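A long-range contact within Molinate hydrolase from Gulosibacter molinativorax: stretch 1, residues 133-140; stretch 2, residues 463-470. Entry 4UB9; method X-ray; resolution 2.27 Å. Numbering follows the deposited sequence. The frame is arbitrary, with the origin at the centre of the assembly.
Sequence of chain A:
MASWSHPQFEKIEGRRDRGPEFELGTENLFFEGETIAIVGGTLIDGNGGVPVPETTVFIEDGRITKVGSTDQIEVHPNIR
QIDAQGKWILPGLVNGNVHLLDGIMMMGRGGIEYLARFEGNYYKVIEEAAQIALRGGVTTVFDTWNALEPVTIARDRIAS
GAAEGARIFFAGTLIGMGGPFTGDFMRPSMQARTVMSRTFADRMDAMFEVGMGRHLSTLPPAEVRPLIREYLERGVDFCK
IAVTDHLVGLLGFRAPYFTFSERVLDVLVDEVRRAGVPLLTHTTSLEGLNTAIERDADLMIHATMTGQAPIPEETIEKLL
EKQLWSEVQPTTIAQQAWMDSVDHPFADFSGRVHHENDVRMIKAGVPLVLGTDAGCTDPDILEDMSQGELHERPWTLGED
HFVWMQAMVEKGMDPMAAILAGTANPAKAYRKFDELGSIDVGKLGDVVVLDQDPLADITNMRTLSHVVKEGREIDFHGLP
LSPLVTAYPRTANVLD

Stretch 1, residues 133-140: ALRGGVTT
Stretch 2 463-470: TLSHVVKE

Segments more than three hundred residues apart can pack without one hydrogen bond between them, and molinate hydrolase offers an example. Stretch 1 leaves a helix, turns through G136 and G137, and enters a strand at V138; stretch 2 is a strand from L464 to K469. Register places the CA of G137 5.9 Å from the CA of V467, and the CA of T139 6.4 Å from the CA of K469, so the chains advance in the same sense. Together they bury 310 Å².

The turn is fastened internally: G137 N donates to L134 O (2.8 Å) and V138 N to A133 O (3.1 Å). G137, at phi/psi 87/7, needs glycine, since a CB would jam against the preceding carbonyl and lie tight against L464. That leucine (chi1 m, chi2 t) uses the space, its CD1 lying 3.5 Å from G136 C and 3.7 Å from G137 N.

Apolar side chains meet where L134 (t, p) brings CD1 to 3.9 Å from V467 CG1; V467 (t) also sets CG2 4.1 Å from G137 CA.

Further along, T139 (p) points toward stretch 2, with CG2 3.7 Å from V468 O and 4.2 Å from K469 CG. K469, all t, lays its aliphatic chain here, while its NZ and T139 OG1 are hydrogen-bonded elsewhere in the structure.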

ATOM      1  N   ALA A 133      18.569  26.319  17.586  1.00 35.06           N
ATOM      2  CA  ALA A 133      17.911  27.581  17.273  1.00 34.68           C
ATOM      3  C   ALA A 133      18.782  28.736  17.771  1.00 32.75           C
ATOM      4  O   ALA A 133      19.033  29.689  17.041  1.00 32.08           O
ATOM      5  CB  ALA A 133      16.538  27.643  17.896  1.00 31.95           C
ATOM      6  N   LEU A 134      19.249  28.587  19.007  1.00 31.71           N
ATOM      7  CA  LEU A 134      20.126  29.559  19.658  1.00 34.93           C
ATOM      8  C   LEU A 134      21.416  29.812  18.853  1.00 39.79           C
ATOM      9  O   LEU A 134      21.849  30.962  18.661  1.00 37.55           O
ATOM     10  CB  LEU A 134      20.475  29.111  21.049  1.00 33.44           C
ATOM     11  CG  LEU A 134      21.226  30.118  21.920  1.00 37.80           C
ATOM     12  CD1 LEU A 134      20.523  31.456  21.997  1.00 40.04           C
ATOM     13  CD2 LEU A 134      21.429  29.567  23.328  1.00 38.38           C
ATOM     14  N   ARG A 135      21.963  28.739  18.305  1.00 37.18           N
ATOM     15  CA  ARG A 135      23.113  28.822  17.396  1.00 41.03           C
ATOM     16  C   ARG A 135      22.864  29.710  16.182  1.00 40.07           C
ATOM     17  O   ARG A 135      23.758  30.359  15.693  1.00 41.91           O
ATOM     18  CB  ARG A 135      23.482  27.460  16.881  1.00 42.07           C
ATOM     19  CG  ARG A 135      24.841  27.414  16.225  1.00 44.46           C
ATOM     20  CD  ARG A 135      24.838  26.507  15.023  1.00 45.15           C
ATOM     21  NE  ARG A 135      25.108  25.141  15.402  1.00 44.95           N
ATOM     22  CZ  ARG A 135      24.583  24.047  14.825  1.00 48.86           C
ATOM     23  NH1 ARG A 135      23.655  24.109  13.883  1.00 42.06           N
ATOM     24  NH2 ARG A 135      24.974  22.845  15.237  1.00 46.29           N
ATOM     25  N   GLY A 136      21.629  29.753  15.712  1.00 39.18           N
ATOM     26  CA  GLY A 136      21.236  30.696  14.652  1.00 34.09           C
ATOM     27  C   GLY A 136      20.771  32.069  15.157  1.00 31.23           C
ATOM     28  O   GLY A 136      20.153  32.835  14.423  1.00 32.80           O
ATOM     29  N   GLY A 137      21.028  32.372  16.415  1.00 28.77           N
ATOM     30  CA  GLY A 137      20.698  33.695  16.971  1.00 34.37           C
ATOM     31  C   GLY A 137      19.279  33.840  17.532  1.00 38.10           C
ATOM     32  O   GLY A 137      18.849  34.935  17.921  1.00 38.92           O
ATOM     33  N   VAL A 138      18.557  32.725  17.576  1.00 37.83           N
ATOM     34  CA  VAL A 138      17.177  32.740  18.021  1.00 35.38           C
ATOM     35  C   VAL A 138      17.187  32.511  19.526  1.00 31.58           C
ATOM     36  O   VAL A 138      17.529  31.433  19.981  1.00 27.85           O
ATOM     37  CB  VAL A 138      16.339  31.686  17.314  1.00 33.36           C
ATOM     38  CG1 VAL A 138      14.908  31.656  17.876  1.00 34.96           C
ATOM     39  CG2 VAL A 138      16.319  31.940  15.826  1.00 36.34           C
ATOM     40  N   THR A 139      16.811  33.532  20.274  1.00 29.15           N
ATOM     41  CA  THR A 139      16.831  33.441  21.729  1.00 33.58           C
ATOM     42  C   THR A 139      15.476  33.011  22.328  1.00 35.46           C
ATOM     43  O   THR A 139      15.407  32.563  23.476  1.00 39.24           O
ATOM     44  CB  THR A 139      17.239  34.775  22.350  1.00 37.15           C
ATOM     45  OG1 THR A 139      16.631  35.838  21.600  1.00 38.55           O
ATOM     46  CG2 THR A 139      18.771  34.926  22.317  1.00 38.13           C
ATOM     47  N   THR A 140      14.409  33.154  21.545  1.00 36.89           N
ATOM     48  CA  THR A 140      13.062  32.696  21.954  1.00 37.83           C
ATOM     49  C   THR A 140      12.372  31.918  20.848  1.00 37.23           C
ATOM     50  O   THR A 140      12.283  32.389  19.710  1.00 36.54           O
ATOM     51  CB  THR A 140      12.154  33.860  22.375  1.00 42.24           C
ATOM     52  OG1 THR A 140      12.785  34.590  23.435  1.00 38.44           O
ATOM     53  CG2 THR A 140      10.803  33.359  22.864  1.00 39.73           C
ATOM     54  N   THR A 463      25.206  36.788   9.154  1.00 39.36           N
ATOM     55  CA  THR A 463      26.600  37.181   9.492  1.00 39.27           C
ATOM     56  C   THR A 463      26.776  37.360  10.996  1.00 42.14           C
ATOM     57  O   THR A 463      27.441  38.295  11.450  1.00 41.27           O
ATOM     58  CB  THR A 463      27.057  38.456   8.750  1.00 36.28           C
ATOM     59  OG1 THR A 463      26.272  39.570   9.203  1.00 39.73           O
ATOM     60  CG2 THR A 463      26.899  38.297   7.259  1.00 32.88           C
ATOM     61  N   LEU A 464      26.254  36.403  11.759  1.00 42.22           N
ATOM     62  CA  LEU A 464      26.324  36.463  13.234  1.00 44.09           C
ATOM     63  C   LEU A 464      27.730  36.419  13.803  1.00 43.97           C
ATOM     64  O   LEU A 464      28.458  35.518  13.512  1.00 46.59           O
ATOM     65  CB  LEU A 464      25.598  35.287  13.859  1.00 43.29           C
ATOM     66  CG  LEU A 464      24.084  35.351  13.904  1.00 46.70           C
ATOM     67  CD1 LEU A 464      23.548  33.960  14.233  1.00 46.00           C
ATOM     68  CD2 LEU A 464      23.649  36.359  14.950  1.00 47.83           C
ATOM     69  N   SER A 465      28.052  37.383  14.647  1.00 43.84           N
ATOM     70  CA  SER A 465      29.332  37.454  15.365  1.00 47.39           C
ATOM     71  C   SER A 465      29.186  37.139  16.800  1.00 42.59           C
ATOM     72  O   SER A 465      30.078  36.579  17.388  1.00 42.43           O
ATOM     73  CB  SER A 465      29.894  38.883  15.384  1.00 56.74           C
ATOM     74  OG  SER A 465      30.278  39.277  14.107  1.00 68.25           O
ATOM     75  N   HIS A 466      28.078  37.573  17.392  1.00 43.06           N
ATOM     76  CA  HIS A 466      27.845  37.389  18.824  1.00 40.39           C
ATOM     77  C   HIS A 466      26.397  37.086  19.099  1.00 41.29           C
ATOM     78  O   HIS A 466      25.492  37.622  18.455  1.00 38.49           O
ATOM     79  CB  HIS A 466      28.261  38.615  19.624  1.00 41.55           C
ATOM     80  CG  HIS A 466      29.698  38.976  19.442  1.00 50.98           C
ATOM     81  ND1 HIS A 466      30.690  38.524  20.289  1.00 54.99           N
ATOM     82  CD2 HIS A 466      30.323  39.689  18.473  1.00 49.49           C
ATOM     83  CE1 HIS A 466      31.861  38.961  19.856  1.00 53.94           C
ATOM     84  NE2 HIS A 466      31.665  39.659  18.752  1.00 49.13           N
ATOM     85  N   VAL A 467      26.187  36.270  20.129  1.00 41.06           N
ATOM     86  CA  VAL A 467      24.842  35.928  20.586  1.00 35.62           C
ATOM     87  C   VAL A 467      24.797  36.051  22.088  1.00 32.55           C
ATOM     88  O   VAL A 467      25.600  35.459  22.786  1.00 34.32           O
ATOM     89  CB  VAL A 467      24.426  34.499  20.180  1.00 36.80           C
ATOM     90  CG1 VAL A 467      23.050  34.176  20.737  1.00 34.59           C
ATOM     91  CG2 VAL A 467      24.423  34.324  18.661  1.00 34.91           C
ATOM     92  N   VAL A 468      23.811  36.782  22.573  1.00 34.74           N
ATOM     93  CA  VAL A 468      23.678  37.053  23.987  1.00 34.34           C
ATOM     94  C   VAL A 468      22.253  36.766  24.442  1.00 39.55           C
ATOM     95  O   VAL A 468      21.271  37.225  23.825  1.00 40.93           O
ATOM     96  CB  VAL A 468      23.968  38.522  24.301  1.00 36.79           C
ATOM     97  CG1 VAL A 468      23.746  38.824  25.790  1.00 39.72           C
ATOM     98  CG2 VAL A 468      25.389  38.862  23.908  1.00 36.13           C
ATOM     99  N   LYS A 469      22.153  36.100  25.577  1.00 38.31           N
ATOM    100  CA  LYS A 469      20.875  35.741  26.162  1.00 40.07           C
ATOM    101  C   LYS A 469      20.823  36.115  27.624  1.00 39.78           C
ATOM    102  O   LYS A 469      21.597  35.621  28.417  1.00 39.94           O
ATOM    103  CB  LYS A 469      20.629  34.246  26.037  1.00 41.61           C
ATOM    104  CG  LYS A 469      19.188  33.864  26.372  1.00 45.05           C
ATOM    105  CD  LYS A 469      19.013  32.380  26.627  1.00 42.75           C
ATOM    106  CE  LYS A 469      17.569  32.129  27.019  1.00 39.83           C
ATOM    107  NZ  LYS A 469      17.398  30.797  27.624  1.00 42.44           N
ATOM    108  N   GLU A 470      19.893  36.998  27.967  1.00 44.87           N
ATOM    109  CA  GLU A 470      19.805  37.556  29.316  1.00 46.91           C
ATOM    110  C   GLU A 470      21.193  38.026  29.797  1.00 49.32           C
ATOM    111  O   GLU A 470      21.680  37.681  30.866  1.00 47.35           O
ATOM    112  CB  GLU A 470      19.186  36.563  30.258  1.00 48.40           C
ATOM    113  CG  GLU A 470      17.699  36.457  30.018  1.00 54.53           C
ATOM    114  CD  GLU A 470      16.985  35.503  30.965  1.00 56.21           C
ATOM    115  OE1 GLU A 470      17.249  35.529  32.174  1.00 63.24           O
ATOM    116  OE2 GLU A 470      16.102  34.779  30.495  1.00 57.70           O
TER